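Local coordinates for protein glycoside Hydrolase (Bacteroides uniformis, PDB 5T99) that probably hydrolyses galactosides in an agarose-degrading pathway of a gut bacterium and binds the inhibitor galacto-isofagomine, at residues A[179-190]-A[201-211]. Sequence-based numbering, arbitrary orientation.
Sequences KVYIPEHGVYVT and VQIETTVKNAT. With EDO (1,2-ethanediol), chain K; EDO (1,2-ethanediol), chain J.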
# COMPACT_ATOMS: atom_id res chain seq x y z
N LYS A 179 8.59 28.50 20.88
CA LYS A 179 7.32 29.19 20.64
C LYS A 179 7.18 29.89 19.27
O LYS A 179 6.09 30.40 18.94
CB LYS A 179 7.02 30.14 21.79
CG LYS A 179 6.72 29.39 23.08
CD LYS A 179 6.39 30.34 24.22
CE LYS A 179 6.25 29.59 25.54
NZ LYS A 179 5.49 30.38 26.54
N VAL A 180 8.26 29.93 18.48
CA VAL A 180 8.19 30.26 17.06
C VAL A 180 8.58 29.02 16.27
O VAL A 180 9.72 28.55 16.34
CB VAL A 180 9.11 31.44 16.70
CG1 VAL A 180 8.87 31.88 15.26
CG2 VAL A 180 8.88 32.61 17.65
N TYR A 181 7.64 28.48 15.50
CA TYR A 181 7.84 27.19 14.83
C TYR A 181 6.88 26.95 13.67
O TYR A 181 5.83 27.61 13.54
CB TYR A 181 7.65 26.04 15.84
CG TYR A 181 6.22 25.91 16.32
CD1 TYR A 181 5.37 24.92 15.82
CD2 TYR A 181 5.69 26.81 17.24
CE1 TYR A 181 4.05 24.82 16.24
CE2 TYR A 181 4.37 26.73 17.67
CZ TYR A 181 3.56 25.73 17.17
OH TYR A 181 2.25 25.67 17.61
N ILE A 182 7.24 25.95 12.87
CA ILE A 182 6.42 25.46 11.77
C ILE A 182 5.43 24.41 12.30
O ILE A 182 5.86 23.36 12.77
CB ILE A 182 7.34 24.86 10.67
CG1 ILE A 182 8.22 25.96 10.06
CG2 ILE A 182 6.52 24.17 9.58
CD1 ILE A 182 9.46 25.44 9.37
N PRO A 183 4.10 24.69 12.23
CA PRO A 183 3.07 23.74 12.70
C PRO A 183 2.90 22.59 11.73
O PRO A 183 3.62 22.53 10.73
CB PRO A 183 1.81 24.59 12.76
CG PRO A 183 2.01 25.60 11.69
CD PRO A 183 3.48 25.88 11.63
N GLU A 184 1.97 21.66 12.01
CA GLU A 184 1.94 20.42 11.23
C GLU A 184 1.58 20.68 9.78
O GLU A 184 0.80 21.58 9.49
CB GLU A 184 1.06 19.31 11.84
CG GLU A 184 -0.42 19.62 11.99
CD GLU A 184 -1.30 18.37 12.10
OE1 GLU A 184 -0.79 17.20 12.11
OE2 GLU A 184 -2.52 18.56 12.18
N HIS A 185 2.19 19.90 8.89
CA HIS A 185 2.04 20.07 7.45
C HIS A 185 2.34 21.50 6.99
O HIS A 185 1.73 22.00 6.06
CB HIS A 185 0.63 19.65 7.03
CG HIS A 185 0.20 18.36 7.64
ND1 HIS A 185 -1.08 18.15 8.12
CD2 HIS A 185 0.89 17.22 7.89
CE1 HIS A 185 -1.16 16.92 8.60
NE2 HIS A 185 0.02 16.34 8.48
N GLY A 186 3.33 22.12 7.63
CA GLY A 186 3.58 23.55 7.48
C GLY A 186 4.49 24.00 6.34
O GLY A 186 4.77 25.20 6.24
N VAL A 187 4.96 23.07 5.51
CA VAL A 187 5.72 23.39 4.30
C VAL A 187 5.09 22.70 3.09
O VAL A 187 4.77 21.52 3.14
CB VAL A 187 7.20 22.99 4.40
CG1 VAL A 187 7.93 23.28 3.09
CG2 VAL A 187 7.87 23.71 5.56
N TYR A 188 4.93 23.45 2.01
CA TYR A 188 4.29 22.99 0.80
C TYR A 188 5.24 23.29 -0.37
O TYR A 188 5.45 24.45 -0.72
CB TYR A 188 2.93 23.70 0.67
CG TYR A 188 2.14 23.49 -0.60
CD1 TYR A 188 2.22 22.31 -1.36
CD2 TYR A 188 1.25 24.48 -1.05
CE1 TYR A 188 1.46 22.13 -2.51
CE2 TYR A 188 0.48 24.31 -2.19
CZ TYR A 188 0.58 23.14 -2.92
OH TYR A 188 -0.18 23.02 -4.07
N VAL A 189 5.81 22.23 -0.96
CA VAL A 189 6.85 22.32 -1.99
C VAL A 189 6.28 21.94 -3.35
O VAL A 189 5.76 20.83 -3.51
CB VAL A 189 8.00 21.33 -1.67
CG1 VAL A 189 9.12 21.42 -2.72
CG2 VAL A 189 8.54 21.57 -0.26
N THR A 190 6.38 22.85 -4.32
CA THR A 190 5.93 22.60 -5.70
C THR A 190 7.07 22.90 -6.68
O THR A 190 8.09 23.47 -6.29
CB THR A 190 4.69 23.45 -6.05
OG1 THR A 190 4.94 24.86 -5.79
CG2 THR A 190 3.48 22.97 -5.22
N VAL A 201 11.93 25.39 -7.83
CA VAL A 201 11.32 24.82 -6.63
C VAL A 201 10.68 25.97 -5.87
O VAL A 201 11.38 26.87 -5.42
CB VAL A 201 12.37 24.15 -5.75
CG1 VAL A 201 11.74 23.67 -4.44
CG2 VAL A 201 13.03 22.98 -6.48
N GLN A 202 9.36 25.93 -5.73
CA GLN A 202 8.60 26.95 -5.04
C GLN A 202 8.21 26.38 -3.68
O GLN A 202 7.79 25.23 -3.59
CB GLN A 202 7.35 27.31 -5.87
CG GLN A 202 6.39 28.30 -5.23
CD GLN A 202 5.15 28.56 -6.07
OE1 GLN A 202 4.02 28.27 -5.67
NE2 GLN A 202 5.36 29.12 -7.24
N ILE A 203 8.37 27.18 -2.63
CA ILE A 203 8.18 26.70 -1.25
C ILE A 203 7.35 27.68 -0.44
O ILE A 203 7.71 28.85 -0.31
CB ILE A 203 9.53 26.49 -0.53
CG1 ILE A 203 10.41 25.49 -1.30
CG2 ILE A 203 9.30 26.01 0.91
CD1 ILE A 203 11.86 25.46 -0.86
N GLU A 204 6.23 27.19 0.09
CA GLU A 204 5.40 27.94 1.01
C GLU A 204 5.69 27.51 2.44
O GLU A 204 5.54 26.34 2.75
CB GLU A 204 3.91 27.74 0.73
CG GLU A 204 3.00 28.67 1.54
CD GLU A 204 1.56 28.21 1.53
OE1 GLU A 204 0.78 28.77 0.75
OE2 GLU A 204 1.24 27.28 2.29
N THR A 205 6.08 28.46 3.28
CA THR A 205 6.39 28.19 4.68
C THR A 205 5.28 28.80 5.56
O THR A 205 4.91 29.96 5.37
CB THR A 205 7.76 28.79 5.08
OG1 THR A 205 8.73 28.43 4.10
CG2 THR A 205 8.22 28.28 6.44
N THR A 206 4.79 28.01 6.51
CA THR A 206 3.84 28.46 7.53
C THR A 206 4.59 28.54 8.85
O THR A 206 5.28 27.59 9.24
CB THR A 206 2.65 27.47 7.66
OG1 THR A 206 2.01 27.30 6.39
CG2 THR A 206 1.62 27.97 8.68
N VAL A 207 4.46 29.67 9.54
CA VAL A 207 5.12 29.86 10.83
C VAL A 207 4.09 30.32 11.86
O VAL A 207 3.30 31.22 11.58
CB VAL A 207 6.28 30.88 10.75
CG1 VAL A 207 6.94 31.05 12.12
CG2 VAL A 207 7.30 30.45 9.71
N LYS A 208 4.12 29.68 13.03
CA LYS A 208 3.26 30.02 14.15
C LYS A 208 4.07 30.79 15.18
O LYS A 208 5.19 30.39 15.53
CB LYS A 208 2.69 28.74 14.77
CG LYS A 208 1.64 28.94 15.85
CD LYS A 208 0.31 29.42 15.27
CE LYS A 208 -0.77 29.55 16.34
NZ LYS A 208 -0.43 30.62 17.32
N ASN A 209 3.51 31.90 15.66
CA ASN A 209 4.12 32.73 16.71
C ASN A 209 3.31 32.58 18.01
O ASN A 209 2.32 33.27 18.23
CB ASN A 209 4.15 34.21 16.27
CG ASN A 209 4.84 35.11 17.28
OD1 ASN A 209 5.29 34.66 18.33
ND2 ASN A 209 4.95 36.40 16.95
N ALA A 210 3.77 31.66 18.86
CA ALA A 210 3.14 31.42 20.16
C ALA A 210 3.71 32.31 21.28
O ALA A 210 3.38 32.08 22.44
CB ALA A 210 3.26 29.94 20.55
N THR A 211 4.56 33.31 20.97
CA THR A 211 5.01 34.29 21.98
C THR A 211 3.93 35.35 22.20
O THR A 211 2.88 35.32 21.53
CB THR A 211 6.36 35.00 21.63
OG1 THR A 211 6.15 36.01 20.63
CG2 THR A 211 7.43 34.00 21.17
C1 EDO K . -1.99 27.46 1.26
O1 EDO K . -2.02 28.82 0.82
C2 EDO K . -2.97 26.58 0.48
O2 EDO K . -3.71 25.73 1.37
C1 EDO J . 5.55 18.00 -5.46
O1 EDO J . 4.66 18.70 -4.55
C2 EDO J . 7.01 18.02 -5.00
O2 EDO J . 7.52 16.70 -4.71
O HOH W 1 4.82 25.67 -3.26
O HOH W 2 3.20 25.61 -7.74
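K208 CB lies over one face of the Y181 ring. It makes a CH-pi contact, 4.2 Å from the ring centroid and 22° off the normal. CG has already passed the rim, still above the ring plane, and comes 3.8 Å from Y181 OH. The chain then bends (chi2 72°), and CD, CE and NZ lead away; NZ makes a weak hydrogen bond to G243 O. The A210 methyl sits at the ring's edge. The backbones of Y181 and K208 bond in both directions; K208 N to Y181 O is 2.7 Å and nearly straight.

The hairpin of strands 180-194 and 198-209 forms two of the three strands of an antiparallel sheet; 180-194 is an outer strand, and 198-209 is central, paired also with 245-255. This sheet lies in a beta-sandwich domain of the family 2 glycoside hydrolase, well away from the ligand pocket. Strand 180-194 is interrupted by a type II turn from P183 to G186. Here P183 CD rests 3.4 Å from T206 O, and its CG meets the T206 methyl. Pairing resumes where T206 N donates to G186 O.

V180, V187, V189, V201, I203 and V207 point into the sandwich. V187 CG1 meets I203 CG2 at 3.8 Å, and F217, H221 and L270 of the facing sheet pack against this layer. Y188, T190, Q202 and E204 occupy the other face. A chi1 of 54° brings T190 OG1 to 3.4 Å from Q202 CB. A water bonds both T190 OG1 and Y188 O. Y188 OH hydrogen-bonds D442 OD1, and the Y188 ring makes a cation-pi contact with R404.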